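Local coordinates for uncharacterized protein (Mycobacterium tuberculosis, PDB 4Q6U) that is of uncharacterised biochemical function but, with one GAF-like and two PAS-like domains, probably acts as a triple sensor-domain protein, at residues D85-G90 against A196-P201; P110-L115 against V119-P124. All blocks are in the same frame, centred on the assembly; numbering follows the deposited sequence.

Contact 1. Residues D85-G90 against A196-P201; sequences DGRMHG and ALEPGP
The guanidinium of Arg87 and the carboxylate of Glu198 meet with their planes turned 42° from each other. The carboxylate oxygen OE2 reaches the guanidinium obliquely, while a water sits in the guanidinium plane at its edge. The direct link is a salt bridge, Arg87 NH1 to Glu198 OE2 at 3.3 Å, but as a hydrogen bond it is weak, bent to 137° at the hydrogen. The water closes a second path to the same oxygen: it accepts from Arg87 NH2 at 3.3 Å and donates to Glu198 OE2 at 3.0 Å. The side chains reach out from opposite directions, the CA atoms of Arg87 and Glu198 lying 11.6 Å apart. Glu198 spans its share with a chain extended beyond CG (chi2 -176°), whereas that of Arg87 is bent at chi2 and chi3. The pair bridges two domains: Arg87 belongs to the turn before strand 88-97 of the GAF-like N-terminal domain, and Glu198 to strand 186-198 of the PAS-like middle domain. That turn is an Asx turn, in which Arg87 N donates to Asp85 OD1 at 3.1 Å, on the anti side but tilted out of the carboxylate plane. Just beyond, His89 and Gly90 both face Val81 in a classic beta bulge. Arg210 of strand 206-215 forms salt bridges with both Glu198 OE2 and Asp85 OD2, so acidic groups from both domains share one arginine. Arg210 NH2 comes close to Arg87 NH1, the two arginines gathering round the Glu198 carboxylate, which probably balances their charge.

Contact 2. Residues P110-L115 against V119-P124; sequences PLKWDL and VATDTP
With chi1 at 56°, Thr123 places OG1 between its backbone N and carbonyl carbon, from where the hydroxyl donates to Pro110 O at 2.9 Å, in the carbonyl plane. A similar first torsion in Lys112 (chi1 65°), followed by a fully extended chain, lays its methylenes alongside Thr121, with CE 3.8 Å from Thr121 OG1. The two side chains point the same way. Strands 110-114 and 119-121 form an antiparallel beta hairpin at the edge of the middle domain's PAS-like sheet. Lys112 and Thr121 are a hydrogen-bonded pair, linked by Lys112 N to Thr121 O (3.0 Å) and Thr121 N to Lys112 O (2.9 Å). Asp114 and Val119 form the next such pair, closed by Asp114 N to Val119 O and Val119 N to Asp114 O. Between them, the non-hydrogen-bonded pair Trp113 and Ala120 projects from the opposite face: Ala120 CB meets the indole obliquely, 3.4 Å from Trp113 CD1 and 3.6 Å from NE1. The indole stacks with Phe144 and donates from NE1 to Asp147, while Lys112 NZ pairs with Asp85. Further along, Asp122 lies beside Leu111, its OD2 3.9 Å from Leu111 CB. Asp122 is hydrogen-bonded through OD2 to Ser126 OG and salt-bridged through OD1 to Arg142, and Thr123, the N-cap of helix 124-129, accepts at OG1 from Ser126 N. That one hydroxyl therefore donates to the sheet and accepts from the helix, which fixes its rotation and ties the first turn of the helix to the start of the hairpin.

Overall arrangement
Contact 1 is a surface contact between domains, while contact 2 is partly buried within the middle domain and lies nearer the centre of the chain; their centres are about 11 Å apart. Both reach the same five-stranded sheet, contact 1 through strand 186-198 and contact 2 through the edge hairpin, with strand 206-215 running between. Along the chain, contact 2 is nested inside the loop closed by contact 1. One relies on charge and water, the other on backbone pairing and close side-chain packing. They meet directly where the 2.6 Å salt bridge from Asp85 OD2 to Lys112 NZ, and His89 packing against Pro110 and Leu111, join the N-terminal domain to the hairpin.

Contact 1. Residues D85-G90 against A196-P201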
ATOM      1  N   ASP B  85     -16.147   3.717  31.579  1.00 40.92           N
ATOM      2  CA  ASP B  85     -17.556   3.362  31.766  1.00 44.09           C
ATOM      3  C   ASP B  85     -17.712   2.143  32.686  1.00 49.94           C
ATOM      4  O   ASP B  85     -18.811   1.621  32.850  1.00 48.00           O
ATOM      5  CB  ASP B  85     -18.243   3.104  30.418  1.00 42.40           C
ATOM      6  CG  ASP B  85     -17.489   2.112  29.552  1.00 45.82           C
ATOM      7  OD1 ASP B  85     -16.658   1.359  30.099  1.00 51.36           O
ATOM      8  OD2 ASP B  85     -17.732   2.086  28.320  1.00 48.57           O
ATOM      9  N   GLY B  86     -16.600   1.686  33.264  1.00 44.27           N
ATOM     10  CA  GLY B  86     -16.604   0.554  34.177  1.00 46.02           C
ATOM     11  C   GLY B  86     -16.355  -0.799  33.528  1.00 50.94           C
ATOM     12  O   GLY B  86     -16.262  -1.813  34.216  1.00 46.90           O
ATOM     13  N   ARG B  87     -16.239  -0.816  32.204  1.00 43.65           N
ATOM     14  CA  ARG B  87     -16.079  -2.057  31.448  1.00 50.43           C
ATOM     15  C   ARG B  87     -14.638  -2.534  31.394  1.00 45.32           C
ATOM     16  O   ARG B  87     -13.720  -1.769  31.107  1.00 42.65           O
ATOM     17  CB  ARG B  87     -16.598  -1.885  30.015  1.00 49.69           C
ATOM     18  CG  ARG B  87     -18.096  -1.626  29.933  1.00 56.17           C
ATOM     19  CD  ARG B  87     -18.883  -2.877  30.292  1.00 62.40           C
ATOM     20  NE  ARG B  87     -18.441  -4.024  29.503  1.00 64.41           N
ATOM     21  CZ  ARG B  87     -18.851  -4.286  28.266  1.00 61.89           C
ATOM     22  NH1 ARG B  87     -19.723  -3.479  27.663  1.00 51.81           N
ATOM     23  NH2 ARG B  87     -18.388  -5.356  27.630  1.00 59.61           N
HETATM   24  N   MSE B  88     -14.453  -3.818  31.658  1.00 47.19           N
HETATM   25  CA  MSE B  88     -13.131  -4.424  31.614  1.00 47.84           C
HETATM   26  C   MSE B  88     -12.740  -4.735  30.180  1.00 45.19           C
HETATM   27  O   MSE B  88     -13.400  -5.535  29.524  1.00 45.68           O
HETATM   28  CB  MSE B  88     -13.119  -5.694  32.455  1.00 45.01           C
HETATM   29  CG  MSE B  88     -11.789  -6.389  32.488  1.00 45.25           C
HETATM   30 SE   MSE B  88     -10.881  -6.167  34.183  1.00102.33          SE
HETATM   31  CE  MSE B  88     -12.407  -6.356  35.379  1.00 48.66           C
ATOM     32  N   HIS B  89     -11.686  -4.090  29.685  1.00 40.07           N
ATOM     33  CA  HIS B  89     -11.226  -4.330  28.324  1.00 41.53           C
ATOM     34  C   HIS B  89     -10.168  -5.419  28.269  1.00 41.67           C
ATOM     35  O   HIS B  89      -9.985  -6.086  27.242  1.00 41.22           O
ATOM     36  CB  HIS B  89     -10.657  -3.050  27.708  1.00 41.66           C
ATOM     37  CG  HIS B  89     -11.705  -2.091  27.247  1.00 40.32           C
ATOM     38  ND1 HIS B  89     -11.490  -1.190  26.223  1.00 34.68           N
ATOM     39  CD2 HIS B  89     -12.979  -1.890  27.659  1.00 38.97           C
ATOM     40  CE1 HIS B  89     -12.582  -0.476  26.031  1.00 35.32           C
ATOM     41  NE2 HIS B  89     -13.504  -0.881  26.890  1.00 40.11           N
ATOM     42  N   GLY B  90      -9.446  -5.573  29.365  1.00 40.13           N
ATOM     43  CA  GLY B  90      -8.389  -6.562  29.409  1.00 45.41           C
ATOM     44  C   GLY B  90      -7.770  -6.700  30.782  1.00 47.40           C
ATOM     45  O   GLY B  90      -8.174  -6.028  31.736  1.00 44.73           O
ATOM     46  N   ALA B 196     -18.722  -5.037  18.916  1.00 46.08           N
ATOM     47  CA  ALA B 196     -19.821  -5.861  19.400  1.00 46.09           C
ATOM     48  C   ALA B 196     -21.077  -5.020  19.633  1.00 48.23           C
ATOM     49  O   ALA B 196     -21.000  -3.806  19.831  1.00 45.47           O
ATOM     50  CB  ALA B 196     -19.422  -6.583  20.680  1.00 50.68           C
ATOM     51  N   LEU B 197     -22.234  -5.671  19.603  1.00 50.59           N
ATOM     52  CA  LEU B 197     -23.485  -4.999  19.917  1.00 59.86           C
ATOM     53  C   LEU B 197     -23.685  -4.918  21.428  1.00 57.26           C
ATOM     54  O   LEU B 197     -23.575  -5.919  22.132  1.00 59.02           O
ATOM     55  CB  LEU B 197     -24.664  -5.720  19.258  1.00 68.06           C
ATOM     56  CG  LEU B 197     -24.705  -5.596  17.733  1.00 68.77           C
ATOM     57  CD1 LEU B 197     -25.715  -6.560  17.123  1.00 68.80           C
ATOM     58  CD2 LEU B 197     -25.017  -4.163  17.339  1.00 69.88           C
ATOM     59  N   GLU B 198     -23.961  -3.716  21.922  1.00 57.42           N
ATOM     60  CA  GLU B 198     -24.233  -3.502  23.340  1.00 59.77           C
ATOM     61  C   GLU B 198     -25.585  -2.815  23.497  1.00 64.23           C
ATOM     62  O   GLU B 198     -25.974  -2.030  22.638  1.00 64.14           O
ATOM     63  CB  GLU B 198     -23.122  -2.669  23.982  1.00 54.95           C
ATOM     64  CG  GLU B 198     -21.728  -3.203  23.704  1.00 49.32           C
ATOM     65  CD  GLU B 198     -20.638  -2.429  24.418  1.00 48.19           C
ATOM     66  OE1 GLU B 198     -20.914  -1.327  24.938  1.00 48.93           O
ATOM     67  OE2 GLU B 198     -19.496  -2.930  24.461  1.00 46.53           O
ATOM     68  N   PRO B 199     -26.314  -3.119  24.585  1.00 66.77           N
ATOM     69  CA  PRO B 199     -27.626  -2.495  24.802  1.00 71.86           C
ATOM     70  C   PRO B 199     -27.544  -0.972  24.872  1.00 74.69           C
ATOM     71  O   PRO B 199     -26.663  -0.424  25.536  1.00 70.16           O
ATOM     72  CB  PRO B 199     -28.078  -3.079  26.148  1.00 74.29           C
ATOM     73  CG  PRO B 199     -27.338  -4.366  26.273  1.00 74.54           C
ATOM     74  CD  PRO B 199     -25.998  -4.115  25.624  1.00 69.38           C
ATOM     75  N   GLY B 200     -28.455  -0.299  24.176  1.00 81.80           N
ATOM     76  CA  GLY B 200     -28.510   1.150  24.198  1.00 85.60           C
ATOM     77  C   GLY B 200     -29.700   1.670  24.986  1.00 94.64           C
ATOM     78  O   GLY B 200     -30.424   0.896  25.614  1.00 93.02           O
ATOM     79  N   PRO B 201     -29.918   2.992  24.939  1.00 97.07           N
ATOM     80  CA  PRO B 201     -30.912   3.694  25.758  1.00100.93           C
ATOM     81  C   PRO B 201     -32.360   3.336  25.437  1.00115.08           C
ATOM     82  O   PRO B 201     -33.136   3.071  26.357  1.00121.12           O
ATOM     83  CB  PRO B 201     -30.645   5.166  25.436  1.00 95.18           C
ATOM     84  CG  PRO B 201     -30.039   5.149  24.080  1.00 91.43           C
ATOM     85  CD  PRO B 201     -29.201   3.909  24.036  1.00 91.54           C
TER
HETATM   86  O   HOH W   1     -19.336  -5.967  24.569  1.00 54.84           O

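Contact 2. Residues P110-L115 against V119-P124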
ATOM      1  N   PRO B 110      -7.162   2.011  27.441  1.00 36.87           N
ATOM      2  CA  PRO B 110      -8.482   1.613  26.957  1.00 36.72           C
ATOM      3  C   PRO B 110      -9.176   2.784  26.281  1.00 38.27           C
ATOM      4  O   PRO B 110      -9.016   3.931  26.703  1.00 32.73           O
ATOM      5  CB  PRO B 110      -9.210   1.195  28.235  1.00 40.09           C
ATOM      6  CG  PRO B 110      -8.604   2.051  29.278  1.00 40.50           C
ATOM      7  CD  PRO B 110      -7.170   2.293  28.888  1.00 35.94           C
ATOM      8  N   LEU B 111      -9.899   2.492  25.211  1.00 35.67           N
ATOM      9  CA  LEU B 111     -10.739   3.483  24.548  1.00 31.94           C
ATOM     10  C   LEU B 111     -11.893   2.764  23.860  1.00 30.95           C
ATOM     11  O   LEU B 111     -11.889   1.530  23.735  1.00 34.28           O
ATOM     12  CB  LEU B 111      -9.932   4.296  23.525  1.00 29.11           C
ATOM     13  CG  LEU B 111      -9.359   3.507  22.338  1.00 33.83           C
ATOM     14  CD1 LEU B 111      -9.561   4.277  21.043  1.00 37.67           C
ATOM     15  CD2 LEU B 111      -7.884   3.210  22.518  1.00 32.05           C
ATOM     16  N   LYS B 112     -12.868   3.527  23.387  1.00 32.11           N
ATOM     17  CA  LYS B 112     -13.949   2.933  22.628  1.00 30.11           C
ATOM     18  C   LYS B 112     -14.444   3.897  21.571  1.00 35.04           C
ATOM     19  O   LYS B 112     -14.345   5.122  21.722  1.00 30.04           O
ATOM     20  CB  LYS B 112     -15.113   2.517  23.534  1.00 31.69           C
ATOM     21  CG  LYS B 112     -15.807   3.668  24.225  1.00 32.33           C
ATOM     22  CD  LYS B 112     -16.968   3.177  25.093  1.00 36.73           C
ATOM     23  CE  LYS B 112     -17.684   4.333  25.782  1.00 36.14           C
ATOM     24  NZ  LYS B 112     -18.752   3.815  26.688  1.00 40.64           N
ATOM     25  N   TRP B 113     -14.949   3.319  20.489  1.00 31.49           N
ATOM     26  CA  TRP B 113     -15.637   4.065  19.450  1.00 32.96           C
ATOM     27  C   TRP B 113     -17.083   3.598  19.458  1.00 34.93           C
ATOM     28  O   TRP B 113     -17.348   2.408  19.257  1.00 34.08           O
ATOM     29  CB  TRP B 113     -15.005   3.833  18.072  1.00 31.03           C
ATOM     30  CG  TRP B 113     -13.714   4.551  17.851  1.00 30.10           C
ATOM     31  CD1 TRP B 113     -12.936   5.159  18.795  1.00 36.09           C
ATOM     32  CD2 TRP B 113     -13.057   4.755  16.597  1.00 29.67           C
ATOM     33  NE1 TRP B 113     -11.825   5.722  18.199  1.00 30.76           N
ATOM     34  CE2 TRP B 113     -11.881   5.488  16.852  1.00 29.75           C
ATOM     35  CE3 TRP B 113     -13.352   4.387  15.275  1.00 28.66           C
ATOM     36  CZ2 TRP B 113     -10.990   5.857  15.833  1.00 35.79           C
ATOM     37  CZ3 TRP B 113     -12.470   4.756  14.269  1.00 28.00           C
ATOM     38  CH2 TRP B 113     -11.302   5.483  14.554  1.00 27.63           C
ATOM     39  N   ASP B 114     -18.014   4.511  19.737  1.00 32.35           N
ATOM     40  CA  ASP B 114     -19.430   4.194  19.560  1.00 33.24           C
ATOM     41  C   ASP B 114     -19.771   4.442  18.093  1.00 30.40           C
ATOM     42  O   ASP B 114     -19.864   5.589  17.661  1.00 33.13           O
ATOM     43  CB  ASP B 114     -20.319   5.032  20.488  1.00 45.40           C
ATOM     44  CG  ASP B 114     -21.782   4.578  20.481  1.00 54.43           C
ATOM     45  OD1 ASP B 114     -22.297   4.204  19.404  1.00 43.54           O
ATOM     46  OD2 ASP B 114     -22.423   4.594  21.560  1.00 56.95           O
ATOM     47  N   LEU B 115     -19.935   3.365  17.328  1.00 36.73           N
ATOM     48  CA  LEU B 115     -20.171   3.479  15.885  1.00 38.68           C
ATOM     49  C   LEU B 115     -21.586   3.960  15.580  1.00 36.02           C
ATOM     50  O   LEU B 115     -21.838   4.539  14.532  1.00 37.07           O
ATOM     51  CB  LEU B 115     -19.926   2.139  15.195  1.00 43.47           C
ATOM     52  CG  LEU B 115     -18.545   1.555  15.480  1.00 47.18           C
ATOM     53  CD1 LEU B 115     -18.372   0.204  14.803  1.00 52.19           C
ATOM     54  CD2 LEU B 115     -17.476   2.545  15.046  1.00 40.82           C
ATOM     55  N   VAL B 119     -19.020   8.520  17.806  1.00 27.08           N
ATOM     56  CA  VAL B 119     -18.262   9.276  18.796  1.00 33.14           C
ATOM     57  C   VAL B 119     -17.272   8.389  19.571  1.00 32.35           C
ATOM     58  O   VAL B 119     -17.594   7.268  19.945  1.00 30.01           O
ATOM     59  CB  VAL B 119     -19.219   9.982  19.799  1.00 36.70           C
ATOM     60  CG1 VAL B 119     -18.448  10.641  20.932  1.00 28.37           C
ATOM     61  CG2 VAL B 119     -20.099  11.010  19.080  1.00 40.00           C
ATOM     62  N   ALA B 120     -16.066   8.903  19.787  1.00 29.42           N
ATOM     63  CA  ALA B 120     -15.034   8.182  20.518  1.00 28.78           C
ATOM     64  C   ALA B 120     -14.903   8.684  21.955  1.00 30.90           C
ATOM     65  O   ALA B 120     -15.104   9.863  22.241  1.00 32.57           O
ATOM     66  CB  ALA B 120     -13.693   8.302  19.802  1.00 25.49           C
ATOM     67  N   THR B 121     -14.553   7.769  22.850  1.00 33.60           N
ATOM     68  CA  THR B 121     -14.249   8.106  24.222  1.00 29.85           C
ATOM     69  C   THR B 121     -12.858   7.538  24.491  1.00 36.47           C
ATOM     70  O   THR B 121     -12.653   6.321  24.385  1.00 29.85           O
ATOM     71  CB  THR B 121     -15.285   7.512  25.182  1.00 31.50           C
ATOM     72  OG1 THR B 121     -16.595   7.791  24.675  1.00 31.81           O
ATOM     73  CG2 THR B 121     -15.137   8.094  26.603  1.00 37.55           C
ATOM     74  N   ASP B 122     -11.896   8.409  24.782  1.00 29.65           N
ATOM     75  CA  ASP B 122     -10.543   7.937  25.105  1.00 33.25           C
ATOM     76  C   ASP B 122     -10.291   8.057  26.587  1.00 33.33           C
ATOM     77  O   ASP B 122     -11.205   8.388  27.346  1.00 32.47           O
ATOM     78  CB  ASP B 122      -9.480   8.725  24.348  1.00 31.27           C
ATOM     79  CG  ASP B 122      -9.325   8.261  22.920  1.00 37.87           C
ATOM     80  OD1 ASP B 122     -10.272   8.475  22.141  1.00 37.75           O
ATOM     81  OD2 ASP B 122      -8.268   7.680  22.586  1.00 35.79           O
ATOM     82  N   THR B 123      -9.047   7.794  26.981  1.00 31.82           N
ATOM     83  CA  THR B 123      -8.588   7.948  28.367  1.00 33.49           C
ATOM     84  C   THR B 123      -7.272   8.727  28.356  1.00 33.58           C
ATOM     85  O   THR B 123      -6.634   8.834  27.307  1.00 37.48           O
ATOM     86  CB  THR B 123      -8.381   6.580  29.057  1.00 42.61           C
ATOM     87  OG1 THR B 123      -7.477   5.784  28.284  1.00 42.49           O
ATOM     88  CG2 THR B 123      -9.701   5.837  29.194  1.00 48.52           C
ATOM     89  N   PRO B 124      -6.871   9.301  29.503  1.00 38.77           N
ATOM     90  CA  PRO B 124      -5.522   9.873  29.606  1.00 38.26           C
ATOM     91  C   PRO B 124      -4.443   8.891  29.147  1.00 36.34           C
ATOM     92  O   PRO B 124      -3.496   9.267  28.449  1.00 39.55           O
ATOM     93  CB  PRO B 124      -5.389  10.172  31.106  1.00 40.82           C
ATOM     94  CG  PRO B 124      -6.793  10.493  31.522  1.00 48.13           C
ATOM     95  CD  PRO B 124      -7.685   9.594  30.700  1.00 46.08           C
TER